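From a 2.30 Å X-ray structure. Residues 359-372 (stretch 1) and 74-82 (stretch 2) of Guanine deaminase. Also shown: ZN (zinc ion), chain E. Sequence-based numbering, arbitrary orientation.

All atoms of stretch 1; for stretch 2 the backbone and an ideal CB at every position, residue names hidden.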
# COMPACT_ATOMS: atom_id res chain seq x y z
N ALA A 359 1.11 -16.65 -0.16
CA ALA A 359 0.29 -15.54 -0.63
C ALA A 359 -0.40 -15.89 -1.95
O ALA A 359 -1.61 -15.68 -2.11
CB ALA A 359 1.15 -14.28 -0.79
N PHE A 360 0.36 -16.44 -2.90
CA PHE A 360 -0.23 -16.85 -4.16
C PHE A 360 -1.30 -17.91 -3.94
O PHE A 360 -2.37 -17.88 -4.58
CB PHE A 360 0.87 -17.36 -5.10
CG PHE A 360 0.36 -17.86 -6.43
CD1 PHE A 360 0.06 -16.97 -7.45
CD2 PHE A 360 0.21 -19.22 -6.66
CE1 PHE A 360 -0.40 -17.43 -8.67
CE2 PHE A 360 -0.25 -19.69 -7.88
CZ PHE A 360 -0.56 -18.79 -8.89
N TYR A 361 -1.06 -18.85 -3.03
CA TYR A 361 -2.03 -19.89 -2.74
C TYR A 361 -3.32 -19.30 -2.19
O TYR A 361 -4.42 -19.63 -2.66
CB TYR A 361 -1.43 -20.89 -1.76
CG TYR A 361 -2.36 -21.98 -1.32
CD1 TYR A 361 -2.64 -23.07 -2.15
CD2 TYR A 361 -2.97 -21.95 -0.07
CE1 TYR A 361 -3.49 -24.08 -1.75
CE2 TYR A 361 -3.82 -22.95 0.34
CZ TYR A 361 -4.08 -24.02 -0.50
OH TYR A 361 -4.93 -25.02 -0.09
N LEU A 362 -3.21 -18.42 -1.19
CA LEU A 362 -4.41 -17.82 -0.61
C LEU A 362 -5.16 -16.98 -1.63
O LEU A 362 -6.38 -16.85 -1.56
CB LEU A 362 -4.04 -16.98 0.61
CG LEU A 362 -3.55 -17.75 1.83
CD1 LEU A 362 -3.05 -16.80 2.91
CD2 LEU A 362 -4.65 -18.64 2.37
N ALA A 363 -4.44 -16.40 -2.61
CA ALA A 363 -5.10 -15.58 -3.62
C ALA A 363 -5.88 -16.42 -4.62
O ALA A 363 -6.85 -15.92 -5.21
CB ALA A 363 -4.08 -14.71 -4.34
N THR A 364 -5.50 -17.68 -4.83
CA THR A 364 -6.16 -18.47 -5.87
C THR A 364 -6.85 -19.70 -5.30
O THR A 364 -8.01 -19.62 -4.89
CB THR A 364 -5.15 -18.90 -6.94
OG1 THR A 364 -4.10 -19.67 -6.34
CG2 THR A 364 -4.55 -17.69 -7.63
N LEU A 365 -6.15 -20.84 -5.25
CA LEU A 365 -6.80 -22.09 -4.89
C LEU A 365 -7.21 -22.11 -3.43
O LEU A 365 -8.27 -22.65 -3.09
CB LEU A 365 -5.89 -23.28 -5.20
CG LEU A 365 -6.48 -24.68 -5.00
CD1 LEU A 365 -7.72 -24.89 -5.87
CD2 LEU A 365 -5.44 -25.74 -5.27
N GLY A 366 -6.40 -21.54 -2.54
CA GLY A 366 -6.79 -21.44 -1.14
C GLY A 366 -8.05 -20.63 -0.94
O GLY A 366 -8.91 -20.97 -0.12
N GLY A 367 -8.19 -19.53 -1.69
CA GLY A 367 -9.42 -18.75 -1.59
C GLY A 367 -10.63 -19.52 -2.07
O GLY A 367 -11.66 -19.57 -1.39
N ALA A 368 -10.50 -20.18 -3.23
CA ALA A 368 -11.58 -21.03 -3.73
C ALA A 368 -11.95 -22.10 -2.71
O ALA A 368 -13.13 -22.40 -2.51
CB ALA A 368 -11.19 -21.67 -5.06
N LYS A 369 -10.94 -22.68 -2.06
CA LYS A 369 -11.18 -23.69 -1.03
C LYS A 369 -11.96 -23.12 0.15
O LYS A 369 -12.88 -23.78 0.67
CB LYS A 369 -9.85 -24.26 -0.56
CG LYS A 369 -9.95 -25.14 0.67
CD LYS A 369 -10.36 -26.54 0.30
CE LYS A 369 -10.06 -27.49 1.45
NZ LYS A 369 -8.74 -27.18 2.08
N SER A 370 -11.62 -21.91 0.59
CA SER A 370 -12.37 -21.29 1.69
C SER A 370 -13.82 -21.06 1.29
O SER A 370 -14.71 -21.12 2.15
CB SER A 370 -11.71 -19.98 2.13
OG SER A 370 -12.16 -18.89 1.33
N LEU A 371 -14.08 -20.81 0.01
CA LEU A 371 -15.44 -20.66 -0.48
C LEU A 371 -16.08 -21.99 -0.89
O LEU A 371 -17.23 -22.00 -1.34
CB LEU A 371 -15.47 -19.68 -1.66
CG LEU A 371 -15.01 -18.26 -1.31
CD1 LEU A 371 -15.26 -17.30 -2.46
CD2 LEU A 371 -15.68 -17.77 -0.03
N GLY A 372 -15.35 -23.10 -0.77
CA GLY A 372 -15.86 -24.39 -1.19
C GLY A 372 -16.04 -24.54 -2.69
O GLY A 372 -16.94 -25.26 -3.13
N UNK A 74 0.62 -16.14 -16.59
CA UNK A 74 -0.80 -16.48 -16.57
C UNK A 74 -1.09 -17.23 -15.28
O UNK A 74 -0.45 -18.26 -14.99
CB UNK A 74 -1.19 -17.31 -17.79
N UNK A 75 -2.05 -16.71 -14.52
CA UNK A 75 -2.40 -17.25 -13.21
C UNK A 75 -3.90 -17.50 -13.19
O UNK A 75 -4.65 -16.92 -14.00
CB UNK A 75 -1.98 -16.30 -12.08
N UNK A 76 -4.38 -18.37 -12.31
CA UNK A 76 -5.83 -18.51 -12.15
C UNK A 76 -6.43 -17.22 -11.61
O UNK A 76 -5.76 -16.45 -10.93
CB UNK A 76 -6.16 -19.68 -11.22
N UNK A 77 -7.70 -17.00 -11.94
CA UNK A 77 -8.37 -15.79 -11.50
C UNK A 77 -8.36 -15.66 -9.99
O UNK A 77 -8.46 -16.66 -9.26
CB UNK A 77 -9.81 -15.76 -12.02
N UNK A 78 -8.18 -14.44 -9.51
CA UNK A 78 -8.16 -14.21 -8.07
C UNK A 78 -9.55 -14.35 -7.45
O UNK A 78 -10.57 -14.05 -8.09
CB UNK A 78 -7.59 -12.82 -7.77
N UNK A 79 -9.56 -14.75 -6.18
CA UNK A 79 -10.77 -15.05 -5.43
C UNK A 79 -10.82 -14.09 -4.24
O UNK A 79 -9.99 -14.17 -3.32
CB UNK A 79 -10.80 -16.51 -4.98
N UNK A 80 -11.81 -13.20 -4.26
CA UNK A 80 -12.00 -12.17 -3.23
C UNK A 80 -13.13 -12.61 -2.31
O UNK A 80 -14.30 -12.59 -2.70
CB UNK A 80 -12.31 -10.81 -3.85
N UNK A 81 -12.79 -12.97 -1.07
CA UNK A 81 -13.76 -13.65 -0.21
C UNK A 81 -14.59 -12.72 0.68
O UNK A 81 -15.42 -13.22 1.44
CB UNK A 81 -13.02 -14.65 0.68
N UNK A 82 -14.43 -11.40 0.59
CA UNK A 82 -15.32 -10.47 1.30
C UNK A 82 -15.18 -9.09 0.68
O UNK A 82 -14.12 -8.46 0.79
CB UNK A 82 -15.00 -10.43 2.80
ZN ZN E . -17.15 -5.99 5.42

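Position 74 lies beyond the reach of stretch 1, its ideal CB more than 5.5 Å from any atom there. The extended backbone would suit a beta-branched residue, but the contact does not choose; the deposited residue is Ile74.

Position 75 points toward stretch 1, and its ideal CB is 3.9 Å from CE1 of Phe360. An apolar side chain of modest size is the natural answer, and phi/psi of -128/158° welcome beta-branching. The residue is Val75, whose CG1 meets Phe360 CE1 at 3.8 Å, at the edge of the ring.

At 76 the CB again points toward stretch 1, 4.4 Å from CG2 of Thr364. Small or medium apolar residues would fit, and phi of -65° admits proline. Pro76 is found: its CD packs 4.0 Å from Phe360 CZ, while its carbonyl O lies 3.7 Å from Thr364 CG2.

Position 77 turns away, between two strand segments. Its angles, -58/142°, are open to most residues, so nothing visible demands the deposited Gly77.

Position 78 points sideways, its ideal CB 4.1 Å from O of Ala363. Beside it lies the methyl of Ala363, a surface that a long apolar or aromatic side chain could cover. Phe78 does so: its CD1 is 4.0 Å from Ala363 CB, and Thr364 CG2 stands at the ring's edge. Its CA also makes a CA-H...O contact with Ala363 O, at 3.6 Å.

Position 79 points toward the break between the two helices. There the backbone N of 79 donates a hydrogen bond to Ala363 O, 3.1 Å away, a bond any residue but proline could make. Gly367 leaves room: a CB on it would come 3.1 Å from the CB here. A compact branched apolar residue suits the site, and Val79 fills it, with CG1 3.7 Å from both Gly367 C and Leu371 CD1 and CG2 3.6 Å from Thr364 O. Its carbonyl accepts from a water that also donates to Leu362 O.

Position 80 points away, leaving polar or apolar choices open; Asp80 uses both carboxylate oxygens elsewhere in the structure.

Position 81 points toward stretch 1, its CB 4.2 Å from CD2 of Leu371 and 4.4 Å from OG of Ser370. This mixed setting suits valine, serine or threonine. Thr81 offers its methyl: CG2 lies 3.8 Å from Leu371 CG and 3.5 Å from Ser370 OG. A water donates to Ser370 OG and makes a weak hydrogen bond with Thr81 OG1.

Position 82 points sideways, and stretch 1 is out of reach, but the nearby zinc favours a ligand. His82 binds it through NE2, 2.0 Å from ZN.

Stretch 2 74-82: IVPGFVDTH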
# COMPACT_ATOMS: atom_id res chain seq x y z
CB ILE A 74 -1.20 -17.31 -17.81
CG1 ILE A 74 -0.76 -16.58 -19.08
CG2 ILE A 74 -2.69 -17.57 -17.82
CD1 ILE A 74 -1.14 -17.33 -20.36
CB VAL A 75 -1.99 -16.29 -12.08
CG1 VAL A 75 -0.51 -16.00 -12.15
CG2 VAL A 75 -2.78 -14.98 -12.17
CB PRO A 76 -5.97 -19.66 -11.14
CG PRO A 76 -4.65 -20.36 -11.16
CD PRO A 76 -3.63 -19.31 -11.45
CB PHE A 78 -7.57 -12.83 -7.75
CG PHE A 78 -6.18 -12.64 -8.27
CD1 PHE A 78 -5.21 -13.61 -8.06
CD2 PHE A 78 -5.83 -11.50 -8.98
CE1 PHE A 78 -3.93 -13.45 -8.54
CE2 PHE A 78 -4.55 -11.34 -9.47
CZ PHE A 78 -3.59 -12.32 -9.24
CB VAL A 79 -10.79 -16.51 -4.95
CG1 VAL A 79 -12.06 -16.78 -4.16
CG2 VAL A 79 -10.67 -17.46 -6.14
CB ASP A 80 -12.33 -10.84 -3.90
CG ASP A 80 -12.18 -9.65 -2.96
OD1 ASP A 80 -12.32 -9.82 -1.73
OD2 ASP A 80 -11.92 -8.54 -3.48
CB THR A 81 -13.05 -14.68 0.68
OG1 THR A 81 -12.09 -14.03 1.52
CG2 THR A 81 -12.37 -15.75 -0.18
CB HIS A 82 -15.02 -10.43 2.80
CG HIS A 82 -15.89 -9.48 3.57
ND1 HIS A 82 -17.22 -9.73 3.82
CD2 HIS A 82 -15.61 -8.29 4.14
CE1 HIS A 82 -17.73 -8.72 4.51
NE2 HIS A 82 -16.77 -7.84 4.72
O HOH W 1 -8.67 -15.50 -1.30
O HOH W 2 -12.32 -16.76 3.12
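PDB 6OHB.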